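Exo-1,3/1,4-beta-glucanase (PDB 3RRX) hydrolyses beta-1,3- and beta-1,4-linked glucans as an exo-acting glucanase of glycoside hydrolase family 3, probably with beta-glucosidase activity. Local coordinates at residues L501-H506 with P534-K539; Q25-L30 with A350-L355; A561-T566 with F574-K579; N296-V301 with D318-P323. The protein carries 1 engineered substitution. All coordinates share one frame; numbering follows the deposited sequence.

How the interactions relate
Interactions 2 and 4 belong to the N-terminal barrel domain, interactions 1 and 3 to the C-terminal alpha/beta domain. Interaction 2 is the only helix-on-helix contact, partly buried, with a leucine-rich interior and a salt bridge at its border. It touches interaction 4, where Phe354 meets Val319 and Ala350 lies against Asp318, so helix 344-361 and the chain of 318-323 are packed together. Interactions 1, 3 and 4 are mostly buried and use loops: a single backbone bridge with an ion pair in interaction 1, a methyl-on-ring contact and a water in interaction 3, a backbone bond and a water in interaction 4. The centres of interactions 1 and 2 lie about 52 Å apart.

Interaction 1. Residues L501-H506 with P534-K539; sequences LLEFQH and PLWVNK
Glu503 lies along the edge of the Trp536 indole and reaches past it to Lys539. With CG anti to the backbone N (chi1 175°) and an extended chain beyond, CG comes to the ring edge in its plane, 3.9 Å from Trp536 CE3, while the carboxylate stands almost perpendicular to the indole. Its OE2 offers the syn lone pair to Lys539 NZ at 2.8 Å, and Lys509 gives this same oxygen a second cationic partner. The two loops, which follow parallel strands 482-488 and 525-530 in the sheet of the family 3 C-terminal domain, meet in a single beta bridge. Trp536 N binds Leu502 O (2.8 Å), and Phe504 N returns a bond to Trp536 O (3.2 Å). Phe504 CB touches Val537 CG1 at 3.8 Å, and its ring atom CD1 meets Leu535 CD1 at 3.9 Å. The Trp536 NE1 is taken by Lys586 O, and Phe529 meets the Phe504 ring edge-to-face.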
loop_
_atom_site.group_PDB
_atom_site.type_symbol
_atom_site.label_atom_id
_atom_site.label_comp_id
_atom_site.label_asym_id
_atom_site.label_seq_id
_atom_site.Cartn_x
_atom_site.Cartn_y
_atom_site.Cartn_z
ATOM N N LEU A 501 22.795 -3.993 3.903
ATOM C CA LEU A 501 23.194 -4.138 5.298
ATOM C C LEU A 501 22.017 -3.852 6.222
ATOM O O LEU A 501 21.251 -2.925 5.969
ATOM C CB LEU A 501 24.332 -3.159 5.617
ATOM C CG LEU A 501 25.574 -3.229 4.722
ATOM C CD1 LEU A 501 26.634 -2.225 5.182
ATOM C CD2 LEU A 501 26.144 -4.638 4.703
ATOM N N LEU A 502 21.883 -4.625 7.297
ATOM C CA LEU A 502 20.759 -4.439 8.222
ATOM C C LEU A 502 20.975 -3.369 9.295
ATOM O O LEU A 502 20.022 -2.947 9.955
ATOM C CB LEU A 502 20.394 -5.759 8.904
ATOM C CG LEU A 502 19.670 -6.825 8.083
ATOM C CD1 LEU A 502 19.268 -7.991 8.985
ATOM C CD2 LEU A 502 18.446 -6.227 7.383
ATOM N N GLU A 503 22.219 -2.945 9.505
ATOM C CA GLU A 503 22.465 -1.933 10.536
ATOM C C GLU A 503 21.887 -0.568 10.180
ATOM O O GLU A 503 22.148 -0.026 9.108
ATOM C CB GLU A 503 23.951 -1.789 10.878
ATOM C CG GLU A 503 24.191 -0.653 11.872
ATOM C CD GLU A 503 25.600 -0.644 12.448
ATOM O OE1 GLU A 503 26.505 -1.247 11.839
ATOM O OE2 GLU A 503 25.790 -0.035 13.518
ATOM N N PHE A 504 21.118 -0.006 11.104
ATOM C CA PHE A 504 20.508 1.298 10.907
ATOM C C PHE A 504 21.601 2.356 10.720
ATOM O O PHE A 504 22.566 2.404 11.487
ATOM C CB PHE A 504 19.616 1.620 12.112
ATOM C CG PHE A 504 18.973 2.979 12.060
ATOM C CD1 PHE A 504 18.071 3.304 11.047
ATOM C CD2 PHE A 504 19.237 3.918 13.045
ATOM C CE1 PHE A 504 17.475 4.568 11.006
ATOM C CE2 PHE A 504 18.645 5.177 13.018
ATOM C CZ PHE A 504 17.755 5.504 11.993
ATOM N N GLN A 505 21.463 3.191 9.695
ATOM C CA GLN A 505 22.424 4.274 9.463
ATOM C C GLN A 505 23.885 3.810 9.589
ATOM O O GLN A 505 24.716 4.506 10.187
ATOM C CB GLN A 505 22.182 5.424 10.451
ATOM C CG GLN A 505 20.866 6.168 10.254
ATOM C CD GLN A 505 20.685 7.302 11.245
ATOM O OE1 GLN A 505 21.369 7.363 12.270
ATOM N NE2 GLN A 505 19.759 8.210 10.942
ATOM N N HIS A 506 24.202 2.657 9.008
ATOM C CA HIS A 506 25.535 2.082 9.154
ATOM C C HIS A 506 26.650 3.035 8.725
ATOM O O HIS A 506 27.767 2.946 9.215
ATOM C CB HIS A 506 25.649 0.740 8.414
ATOM C CG HIS A 506 25.412 0.831 6.941
ATOM N ND1 HIS A 506 26.347 1.342 6.067
ATOM C CD2 HIS A 506 24.354 0.456 6.184
ATOM C CE1 HIS A 506 25.870 1.289 4.836
ATOM N NE2 HIS A 506 24.662 0.756 4.879
ATOM N N PRO A 534 11.845 -4.063 10.394
ATOM C CA PRO A 534 12.823 -4.187 11.479
ATOM C C PRO A 534 14.204 -3.940 10.907
ATOM O O PRO A 534 14.434 -4.270 9.741
ATOM C CB PRO A 534 12.706 -5.661 11.896
ATOM C CG PRO A 534 11.344 -6.095 11.421
ATOM C CD PRO A 534 11.139 -5.326 10.130
ATOM N N LEU A 535 15.098 -3.360 11.704
ATOM C CA LEU A 535 16.497 -3.192 11.308
ATOM C C LEU A 535 17.359 -3.564 12.509
ATOM O O LEU A 535 16.853 -3.687 13.623
ATOM C CB LEU A 535 16.793 -1.747 10.870
ATOM C CG LEU A 535 16.116 -1.271 9.574
ATOM C CD1 LEU A 535 16.339 0.240 9.349
ATOM C CD2 LEU A 535 16.631 -2.088 8.388
ATOM N N TRP A 536 18.650 -3.750 12.288
ATOM C CA TRP A 536 19.530 -4.080 13.404
ATOM C C TRP A 536 19.848 -2.800 14.162
ATOM O O TRP A 536 20.541 -1.907 13.650
ATOM C CB TRP A 536 20.795 -4.796 12.932
ATOM C CG TRP A 536 21.616 -5.346 14.080
ATOM C CD1 TRP A 536 21.360 -6.471 14.817
ATOM C CD2 TRP A 536 22.814 -4.777 14.618
ATOM N NE1 TRP A 536 22.330 -6.633 15.788
ATOM C CE2 TRP A 536 23.232 -5.603 15.682
ATOM C CE3 TRP A 536 23.576 -3.647 14.299
ATOM C CZ2 TRP A 536 24.387 -5.342 16.420
ATOM C CZ3 TRP A 536 24.716 -3.387 15.037
ATOM C CH2 TRP A 536 25.110 -4.232 16.086
ATOM N N VAL A 537 19.299 -2.695 15.369
ATOM C CA VAL A 537 19.416 -1.464 16.165
ATOM C C VAL A 537 19.921 -1.701 17.596
ATOM O O VAL A 537 19.579 -0.948 18.510
ATOM C CB VAL A 537 18.063 -0.700 16.233
ATOM C CG1 VAL A 537 17.706 -0.089 14.875
ATOM C CG2 VAL A 537 16.944 -1.626 16.699
ATOM N N ASN A 538 20.740 -2.734 17.799
ATOM C CA ASN A 538 21.235 -3.029 19.143
ATOM C C ASN A 538 21.895 -1.822 19.813
ATOM O O ASN A 538 21.674 -1.562 20.999
ATOM C CB ASN A 538 22.201 -4.227 19.133
ATOM C CG ASN A 538 21.491 -5.552 18.859
ATOM O OD1 ASN A 538 20.349 -5.577 18.397
ATOM N ND2 ASN A 538 22.173 -6.658 19.139
ATOM N N LYS A 539 22.706 -1.087 19.058
ATOM C CA LYS A 539 23.378 0.092 19.606
ATOM C C LYS A 539 22.377 1.138 20.071
ATOM O O LYS A 539 22.514 1.707 21.159
ATOM C CB LYS A 539 24.339 0.703 18.584
ATOM C CG LYS A 539 25.470 -0.227 18.162
ATOM C CD LYS A 539 26.241 0.335 16.978
ATOM C CE LYS A 539 27.318 -0.631 16.500
ATOM N NZ LYS A 539 27.953 -0.114 15.249
#

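Interaction 2. Residues Q25-L30 with A350-L355; sequences QIEKLL and AVRRFL
Glu27 and Arg352 join helices 20-32 and 344-361 through a salt bridge at the border of their interface. Arg352 NE points at Glu27 OE2, 2.7 Å away, on the syn lone pair and within the guanidinium plane; Arg352 NH2 adds a weak bond to Glu27 OE1 at 3.5 Å. Carboxylate and guanidinium are nearly coplanar, 12° apart. Glu27 folds back at chi2 (-50°) to bring its acid end round to the arginine, whose chain stays extended from CG to NE. Leu30 CD1 covers one face of the guanidinium, towards its rim. Its other methyl, CD2, meets Val351 CG1 at 3.8 Å. Beside the ion pair, Ile26 CG2 packs on Arg352 CG (3.8 Å), and further along Leu29 CD1 touches Leu355 CD1 at 3.9 Å. The segment axes approach to 10.1 Å, and their N-to-C directions lie 137° apart. Further out, Ile26 also touches Ile359, Phe364 meets Leu29, and helix 35-42 lies against Val351 and Leu355. The short NE bond, the weak NH2 bond and the leucine methyl on one face probably limit the turning of the guanidinium, in an ion pair between partly exposed residues that borders apolar side chains.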
loop_
_atom_site.group_PDB
_atom_site.type_symbol
_atom_site.label_atom_id
_atom_site.label_comp_id
_atom_site.label_asym_id
_atom_site.label_seq_id
_atom_site.Cartn_x
_atom_site.Cartn_y
_atom_site.Cartn_z
ATOM N N GLN A 25 -25.364 -8.807 -21.151
ATOM C CA GLN A 25 -24.891 -7.564 -21.757
ATOM C C GLN A 25 -23.508 -7.707 -22.390
ATOM O O GLN A 25 -23.260 -7.189 -23.480
ATOM C CB GLN A 25 -24.837 -6.437 -20.730
ATOM C CG GLN A 25 -26.149 -6.101 -20.055
ATOM C CD GLN A 25 -25.961 -5.075 -18.953
ATOM O OE1 GLN A 25 -26.342 -5.298 -17.801
ATOM N NE2 GLN A 25 -25.357 -3.946 -19.300
ATOM N N ILE A 26 -22.595 -8.377 -21.686
ATOM C CA ILE A 26 -21.269 -8.625 -22.228
ATOM C C ILE A 26 -21.354 -9.351 -23.575
ATOM O O ILE A 26 -20.689 -8.976 -24.539
ATOM C CB ILE A 26 -20.408 -9.480 -21.271
ATOM C CG1 ILE A 26 -20.126 -8.735 -19.961
ATOM C CG2 ILE A 26 -19.095 -9.837 -21.935
ATOM C CD1 ILE A 26 -19.553 -9.651 -18.868
ATOM N N GLU A 27 -22.154 -10.407 -23.640
ATOM C CA GLU A 27 -22.218 -11.187 -24.876
ATOM C C GLU A 27 -22.787 -10.377 -26.049
ATOM O O GLU A 27 -22.301 -10.483 -27.171
ATOM C CB GLU A 27 -22.979 -12.501 -24.671
ATOM C CG GLU A 27 -22.253 -13.483 -23.748
ATOM C CD GLU A 27 -20.789 -13.685 -24.134
ATOM O OE1 GLU A 27 -20.520 -14.056 -25.301
ATOM O OE2 GLU A 27 -19.908 -13.474 -23.269
ATOM N N LYS A 28 -23.792 -9.554 -25.780
ATOM C CA LYS A 28 -24.371 -8.693 -26.811
ATOM C C LYS A 28 -23.343 -7.677 -27.316
ATOM O O LYS A 28 -23.247 -7.427 -28.519
ATOM C CB LYS A 28 -25.616 -7.982 -26.272
ATOM C CG LYS A 28 -26.343 -7.125 -27.296
ATOM C CD LYS A 28 -27.559 -6.453 -26.680
ATOM C CE LYS A 28 -28.290 -5.596 -27.699
ATOM N NZ LYS A 28 -29.492 -4.938 -27.108
ATOM N N LEU A 29 -22.569 -7.100 -26.396
ATOM C CA LEU A 29 -21.512 -6.160 -26.765
ATOM C C LEU A 29 -20.417 -6.828 -27.584
ATOM O O LEU A 29 -20.022 -6.315 -28.631
ATOM C CB LEU A 29 -20.879 -5.512 -25.527
ATOM C CG LEU A 29 -21.560 -4.306 -24.887
ATOM C CD1 LEU A 29 -20.781 -3.875 -23.647
ATOM C CD2 LEU A 29 -21.667 -3.154 -25.877
ATOM N N LEU A 30 -19.913 -7.959 -27.095
ATOM C CA LEU A 30 -18.834 -8.651 -27.780
ATOM C C LEU A 30 -19.222 -9.011 -29.208
ATOM O O LEU A 30 -18.432 -8.833 -30.134
ATOM C CB LEU A 30 -18.424 -9.919 -27.027
ATOM C CG LEU A 30 -17.432 -9.746 -25.877
ATOM C CD1 LEU A 30 -17.172 -11.089 -25.208
ATOM C CD2 LEU A 30 -16.134 -9.139 -26.380
ATOM N N ALA A 350 -10.396 -11.604 -22.430
ATOM C CA ALA A 350 -9.876 -10.431 -21.721
ATOM C C ALA A 350 -10.977 -9.392 -21.571
ATOM O O ALA A 350 -11.208 -8.835 -20.484
ATOM C CB ALA A 350 -8.684 -9.837 -22.476
ATOM N N VAL A 351 -11.663 -9.121 -22.673
ATOM C CA VAL A 351 -12.718 -8.118 -22.653
ATOM C C VAL A 351 -13.906 -8.557 -21.789
ATOM O O VAL A 351 -14.456 -7.743 -21.043
ATOM C CB VAL A 351 -13.150 -7.701 -24.082
ATOM C CG1 VAL A 351 -14.321 -6.728 -24.028
ATOM C CG2 VAL A 351 -11.972 -7.064 -24.816
ATOM N N ARG A 352 -14.287 -9.830 -21.868
ATOM C CA ARG A 352 -15.331 -10.373 -20.995
ATOM C C ARG A 352 -15.031 -10.109 -19.525
ATOM O O ARG A 352 -15.882 -9.632 -18.786
ATOM C CB ARG A 352 -15.460 -11.891 -21.163
ATOM C CG ARG A 352 -16.296 -12.322 -22.337
ATOM C CD ARG A 352 -16.668 -13.805 -22.263
ATOM N NE ARG A 352 -17.289 -14.214 -23.513
ATOM C CZ ARG A 352 -16.631 -14.808 -24.499
ATOM N NH1 ARG A 352 -15.343 -15.081 -24.351
ATOM N NH2 ARG A 352 -17.259 -15.143 -25.619
ATOM N N ARG A 353 -13.825 -10.467 -19.098
ATOM C CA ARG A 353 -13.451 -10.350 -17.692
ATOM C C ARG A 353 -13.454 -8.892 -17.219
ATOM O O ARG A 353 -13.863 -8.587 -16.099
ATOM C CB ARG A 353 -12.072 -10.983 -17.468
ATOM C CG ARG A 353 -12.070 -12.514 -17.612
ATOM C CD ARG A 353 -10.662 -13.093 -17.622
ATOM N NE ARG A 353 -10.685 -14.556 -17.600
ATOM C CZ ARG A 353 -10.751 -15.279 -16.488
ATOM N NH1 ARG A 353 -10.792 -14.676 -15.303
ATOM N NH2 ARG A 353 -10.779 -16.607 -16.555
ATOM N N PHE A 354 -12.990 -7.998 -18.085
ATOM C CA PHE A 354 -12.913 -6.574 -17.756
ATOM C C PHE A 354 -14.307 -5.925 -17.767
ATOM O O PHE A 354 -14.670 -5.186 -16.850
ATOM C CB PHE A 354 -11.972 -5.870 -18.744
ATOM C CG PHE A 354 -11.781 -4.397 -18.476
ATOM C CD1 PHE A 354 -11.422 -3.943 -17.217
ATOM C CD2 PHE A 354 -11.926 -3.469 -19.503
ATOM C CE1 PHE A 354 -11.240 -2.589 -16.971
ATOM C CE2 PHE A 354 -11.741 -2.114 -19.267
ATOM C CZ PHE A 354 -11.400 -1.673 -18.002
ATOM N N LEU A 355 -15.091 -6.203 -18.803
ATOM C CA LEU A 355 -16.451 -5.678 -18.860
ATOM C C LEU A 355 -17.285 -6.222 -17.703
ATOM O O LEU A 355 -18.148 -5.526 -17.168
ATOM C CB LEU A 355 -17.127 -6.020 -20.191
ATOM C CG LEU A 355 -16.650 -5.214 -21.397
ATOM C CD1 LEU A 355 -17.428 -5.629 -22.641
ATOM C CD2 LEU A 355 -16.807 -3.719 -21.121
#

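Interaction 3. Residues A561-T566 with F574-K579; sequences ADVLLT and FDFTGK
Val563, near the end of helix 558-564, reaches across to Phe574 and Phe576 in the loop that follows. Its CB lies 4.1 Å from Phe574 O. From there the two methyls part: CG1, anti to the backbone N (chi1 176°), settles over the centre of the Phe576 ring, while CG2 meets Phe574 CB at 4.0 Å. The CH-pi contact spans 3.5 Å from Val563 CG1 to the Phe576 ring centroid and is only 11° off the normal. Leu564 CD1 approaches the same ring obliquely, at 3.8 Å from CZ, and Tyr612 meets Phe576 with its plane steeply turned. The Phe574 ring instead presents its edge to the helix, with CD2 3.5 Å from Asp562 O, and Arg395 makes a cation-pi contact with it. The Asp562 carboxylate is held by Arg391, Arg395 and Gln460. A water lies within hydrogen-bonding distance of Val563 O (3.0 Å) and Leu565 O (2.7 Å) and accepts from Phe574 N; Tyr612 OH also bonds Val563 O. Here a helix end unwinds at Leu565 and its last turn is packed by the returning loop, within the alpha/beta domain that follows the barrel in family 3 glycoside hydrolases.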
loop_
_atom_site.group_PDB
_atom_site.type_symbol
_atom_site.label_atom_id
_atom_site.label_comp_id
_atom_site.label_asym_id
_atom_site.label_seq_id
_atom_site.Cartn_x
_atom_site.Cartn_y
_atom_site.Cartn_z
ATOM N N ALA A 561 1.306 10.151 20.841
ATOM C CA ALA A 561 1.043 10.763 22.145
ATOM C C ALA A 561 -0.031 10.017 22.946
ATOM O O ALA A 561 0.095 9.870 24.161
ATOM C CB ALA A 561 0.642 12.254 21.972
ATOM N N ASP A 562 -1.089 9.567 22.271
ATOM C CA ASP A 562 -2.192 8.856 22.931
ATOM C C ASP A 562 -1.702 7.676 23.771
ATOM O O ASP A 562 -2.261 7.384 24.831
ATOM C CB ASP A 562 -3.187 8.288 21.911
ATOM C CG ASP A 562 -4.019 9.350 21.222
ATOM O OD1 ASP A 562 -4.131 10.484 21.741
ATOM O OD2 ASP A 562 -4.573 9.033 20.142
ATOM N N VAL A 563 -0.692 6.968 23.270
ATOM C CA VAL A 563 -0.172 5.802 23.975
ATOM C C VAL A 563 0.992 6.135 24.920
ATOM O O VAL A 563 1.053 5.619 26.031
ATOM C CB VAL A 563 0.252 4.684 22.990
ATOM C CG1 VAL A 563 0.883 3.509 23.742
ATOM C CG2 VAL A 563 -0.957 4.221 22.151
ATOM N N LEU A 564 1.911 6.990 24.479
ATOM C CA LEU A 564 3.121 7.275 25.252
ATOM C C LEU A 564 2.880 8.142 26.488
ATOM O O LEU A 564 3.625 8.045 27.464
ATOM C CB LEU A 564 4.192 7.933 24.373
ATOM C CG LEU A 564 5.138 6.983 23.626
ATOM C CD1 LEU A 564 4.369 6.016 22.723
ATOM C CD2 LEU A 564 6.151 7.794 22.825
ATOM N N LEU A 565 1.860 8.997 26.437
ATOM C CA LEU A 565 1.584 9.933 27.538
ATOM C C LEU A 565 0.431 9.467 28.420
ATOM O O LEU A 565 -0.483 8.810 27.942
ATOM C CB LEU A 565 1.228 11.316 26.989
ATOM C CG LEU A 565 2.245 12.060 26.116
ATOM C CD1 LEU A 565 1.725 13.466 25.793
ATOM C CD2 LEU A 565 3.580 12.152 26.826
ATOM N N THR A 566 0.463 9.824 29.703
ATOM C CA THR A 566 -0.716 9.668 30.551
ATOM C C THR A 566 -1.730 10.734 30.149
ATOM O O THR A 566 -1.414 11.633 29.365
ATOM C CB THR A 566 -0.391 9.900 32.041
ATOM O OG1 THR A 566 -0.030 11.274 32.240
ATOM C CG2 THR A 566 0.748 8.992 32.517
ATOM N N PHE A 574 -4.112 5.078 26.861
ATOM C CA PHE A 574 -4.129 3.903 25.989
ATOM C C PHE A 574 -2.887 3.065 26.269
ATOM O O PHE A 574 -1.795 3.606 26.412
ATOM C CB PHE A 574 -4.123 4.320 24.519
ATOM C CG PHE A 574 -5.387 4.991 24.065
ATOM C CD1 PHE A 574 -6.434 4.242 23.547
ATOM C CD2 PHE A 574 -5.521 6.368 24.135
ATOM C CE1 PHE A 574 -7.601 4.856 23.119
ATOM C CE2 PHE A 574 -6.684 6.991 23.701
ATOM C CZ PHE A 574 -7.724 6.231 23.197
ATOM N N ASP A 575 -3.041 1.748 26.346
ATOM C CA ASP A 575 -1.887 0.870 26.520
ATOM C C ASP A 575 -1.450 0.428 25.122
ATOM O O ASP A 575 -2.197 0.595 24.163
ATOM C CB ASP A 575 -2.285 -0.342 27.378
ATOM C CG ASP A 575 -1.081 -1.071 28.001
ATOM O OD1 ASP A 575 0.072 -0.859 27.572
ATOM O OD2 ASP A 575 -1.304 -1.884 28.927
ATOM N N PHE A 576 -0.240 -0.110 24.998
ATOM C CA PHE A 576 0.188 -0.750 23.757
ATOM C C PHE A 576 -0.625 -2.014 23.519
ATOM O O PHE A 576 -0.952 -2.730 24.466
ATOM C CB PHE A 576 1.671 -1.113 23.825
ATOM C CG PHE A 576 2.588 0.070 23.705
ATOM C CD1 PHE A 576 3.077 0.463 22.464
ATOM C CD2 PHE A 576 2.951 0.803 24.830
ATOM C CE1 PHE A 576 3.923 1.567 22.356
ATOM C CE2 PHE A 576 3.795 1.887 24.730
ATOM C CZ PHE A 576 4.282 2.273 23.491
ATOM N N THR A 577 -0.943 -2.287 22.256
ATOM C CA THR A 577 -1.642 -3.512 21.885
ATOM C C THR A 577 -0.957 -4.232 20.724
ATOM O O THR A 577 -1.168 -5.423 20.523
ATOM C CB THR A 577 -3.122 -3.236 21.511
ATOM O OG1 THR A 577 -3.183 -2.193 20.534
ATOM C CG2 THR A 577 -3.924 -2.805 22.739
ATOM N N GLY A 578 -0.134 -3.512 19.964
ATOM C CA GLY A 578 0.508 -4.078 18.792
ATOM C C GLY A 578 1.511 -5.176 19.125
ATOM O O GLY A 578 2.094 -5.185 20.213
ATOM N N LYS A 579 1.705 -6.095 18.181
ATOM C CA LYS A 579 2.643 -7.208 18.318
ATOM C C LYS A 579 3.383 -7.365 16.993
ATOM O O LYS A 579 2.779 -7.218 15.929
ATOM C CB LYS A 579 1.885 -8.511 18.608
ATOM C CG LYS A 579 0.963 -8.465 19.818
ATOM C CD LYS A 579 1.760 -8.355 21.113
ATOM C CE LYS A 579 0.848 -8.392 22.337
ATOM N NZ LYS A 579 1.616 -8.537 23.605
HETATM O O HOH W 1 -1.226 6.205 27.926
#

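Interaction 4. Residues N296-V301 with D318-P323; sequences NAHKFV and DVIMVP
His298 and Asn296 lean on Ile320, Val322 and Pro323 at one end of the TIM-barrel-like domain of family 3, where the loop after strand 290-292 folds over the chain leaving strand 320-321. The tight part sets the His298 ring and the Asn296 amide against aliphatic side chains. His298 CG stands between the backbone N and the carbonyl carbon (chi1 62°), which turns the ring toward the strand: CE1 lies 3.8 Å from Val322 CB, and ND1 is 3.9 Å from Ile320 CG2. Both meet the ring obliquely. Phe329 packs edge-to-face on the imidazole, and NE2 is hydrogen-bonded to Leu306 O, which probably helps hold the ring's orientation. Alongside, the amide end of Asn296 lies against the proline ring, OD1 being 3.4 Å from Pro323 CD. The looser part is polar and partly mediated by water. Asn296 N makes the one direct hydrogen bond across the contact, to Met321 O at 3.2 Å, while Asn296 itself is partly exposed. Between His298 ND1 and the Met321 carbonyl, a water in the plane of the imidazole lies 2.9 Å from His298 ND1 and donates a hydrogen bond to Met321 O, 3.2 Å from the water oxygen.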
loop_
_atom_site.group_PDB
_atom_site.type_symbol
_atom_site.label_atom_id
_atom_site.label_comp_id
_atom_site.label_asym_id
_atom_site.label_seq_id
_atom_site.Cartn_x
_atom_site.Cartn_y
_atom_site.Cartn_z
ATOM N N ASN A 296 4.423 -0.508 -17.278
ATOM C CA ASN A 296 5.362 -0.939 -18.328
ATOM C C ASN A 296 6.064 -2.271 -18.032
ATOM O O ASN A 296 7.154 -2.541 -18.553
ATOM C CB ASN A 296 6.428 0.130 -18.591
ATOM C CG ASN A 296 5.904 1.290 -19.412
ATOM O OD1 ASN A 296 5.011 1.121 -20.240
ATOM N ND2 ASN A 296 6.465 2.484 -19.189
ATOM N N ALA A 297 5.453 -3.106 -17.197
ATOM C CA ALA A 297 6.060 -4.396 -16.869
ATOM C C ALA A 297 6.245 -5.260 -18.129
ATOM O O ALA A 297 7.115 -6.127 -18.176
ATOM C CB ALA A 297 5.222 -5.139 -15.842
ATOM N N HIS A 298 5.422 -5.023 -19.140
ATOM C CA HIS A 298 5.464 -5.854 -20.342
ATOM C C HIS A 298 6.786 -5.727 -21.087
ATOM O O HIS A 298 7.197 -6.638 -21.797
ATOM C CB HIS A 298 4.307 -5.505 -21.292
ATOM C CG HIS A 298 4.345 -4.094 -21.793
ATOM N ND1 HIS A 298 3.856 -3.032 -21.065
ATOM C CD2 HIS A 298 4.808 -3.573 -22.956
ATOM C CE1 HIS A 298 4.007 -1.917 -21.760
ATOM N NE2 HIS A 298 4.585 -2.217 -22.909
ATOM N N LYS A 299 7.459 -4.594 -20.941
ATOM C CA LYS A 299 8.667 -4.380 -21.723
ATOM C C LYS A 299 9.786 -5.351 -21.330
ATOM O O LYS A 299 10.698 -5.598 -22.114
ATOM C CB LYS A 299 9.120 -2.914 -21.667
ATOM C CG LYS A 299 10.061 -2.576 -20.542
ATOM C CD LYS A 299 10.625 -1.169 -20.716
ATOM C CE LYS A 299 11.832 -0.952 -19.811
ATOM N NZ LYS A 299 12.457 0.392 -19.977
ATOM N N PHE A 300 9.691 -5.937 -20.138
ATOM C CA PHE A 300 10.747 -6.828 -19.649
ATOM C C PHE A 300 10.569 -8.296 -20.049
ATOM O O PHE A 300 11.449 -9.121 -19.811
ATOM C CB PHE A 300 10.903 -6.689 -18.130
ATOM C CG PHE A 300 11.231 -5.286 -17.699
ATOM C CD1 PHE A 300 12.537 -4.824 -17.741
ATOM C CD2 PHE A 300 10.225 -4.417 -17.305
ATOM C CE1 PHE A 300 12.843 -3.520 -17.365
ATOM C CE2 PHE A 300 10.523 -3.106 -16.928
ATOM C CZ PHE A 300 11.835 -2.663 -16.960
ATOM N N VAL A 301 9.431 -8.618 -20.656
ATOM C CA VAL A 301 9.163 -9.989 -21.095
ATOM C C VAL A 301 9.982 -10.279 -22.352
ATOM O O VAL A 301 10.189 -9.388 -23.181
ATOM C CB VAL A 301 7.645 -10.196 -21.338
ATOM C CG1 VAL A 301 7.339 -11.578 -21.940
ATOM C CG2 VAL A 301 6.886 -9.981 -20.027
ATOM N N ASP A 318 -5.039 -9.209 -19.073
ATOM C CA ASP A 318 -6.257 -8.732 -19.730
ATOM C C ASP A 318 -6.263 -7.233 -20.012
ATOM O O ASP A 318 -6.907 -6.780 -20.967
ATOM C CB ASP A 318 -7.468 -9.098 -18.877
ATOM C CG ASP A 318 -7.558 -10.591 -18.634
ATOM O OD1 ASP A 318 -7.403 -11.338 -19.620
ATOM O OD2 ASP A 318 -7.735 -11.019 -17.466
ATOM N N VAL A 319 -5.581 -6.466 -19.159
ATOM C CA VAL A 319 -5.460 -5.018 -19.341
ATOM C C VAL A 319 -3.998 -4.609 -19.211
ATOM O O VAL A 319 -3.332 -4.949 -18.227
ATOM C CB VAL A 319 -6.330 -4.209 -18.331
ATOM C CG1 VAL A 319 -6.037 -2.690 -18.454
ATOM C CG2 VAL A 319 -7.824 -4.499 -18.551
ATOM N N ILE A 320 -3.495 -3.899 -20.212
ATOM C CA ILE A 320 -2.077 -3.557 -20.250
ATOM C C ILE A 320 -1.835 -2.135 -19.752
ATOM O O ILE A 320 -2.358 -1.175 -20.321
ATOM C CB ILE A 320 -1.499 -3.709 -21.669
ATOM C CG1 ILE A 320 -1.607 -5.168 -22.126
ATOM C CG2 ILE A 320 -0.035 -3.280 -21.689
ATOM C CD1 ILE A 320 -0.599 -6.073 -21.451
ATOM N N MET A 321 -1.057 -2.009 -18.680
ATOM C CA MET A 321 -0.716 -0.692 -18.141
ATOM C C MET A 321 0.451 -0.169 -18.965
ATOM O O MET A 321 1.596 -0.508 -18.711
ATOM C CB MET A 321 -0.332 -0.790 -16.658
ATOM C CG MET A 321 -0.136 0.577 -15.938
ATOM S SD MET A 321 0.279 0.385 -14.187
ATOM C CE MET A 321 -1.254 -0.294 -13.553
ATOM N N VAL A 322 0.146 0.638 -19.972
ATOM C CA VAL A 322 1.172 1.182 -20.848
ATOM C C VAL A 322 0.977 2.702 -20.885
ATOM O O VAL A 322 0.352 3.265 -21.790
ATOM C CB VAL A 322 1.164 0.490 -22.247
ATOM C CG1 VAL A 322 -0.253 0.462 -22.855
ATOM C CG2 VAL A 322 2.186 1.128 -23.198
ATOM N N PRO A 323 1.486 3.372 -19.848
ATOM C CA PRO A 323 1.119 4.770 -19.580
ATOM C C PRO A 323 1.456 5.744 -20.711
ATOM O O PRO A 323 0.678 6.671 -20.970
ATOM C CB PRO A 323 1.918 5.109 -18.309
ATOM C CG PRO A 323 2.955 4.044 -18.173
ATOM C CD PRO A 323 2.375 2.812 -18.814
HETATM O O HOH W 2 2.509 -3.564 -18.576
#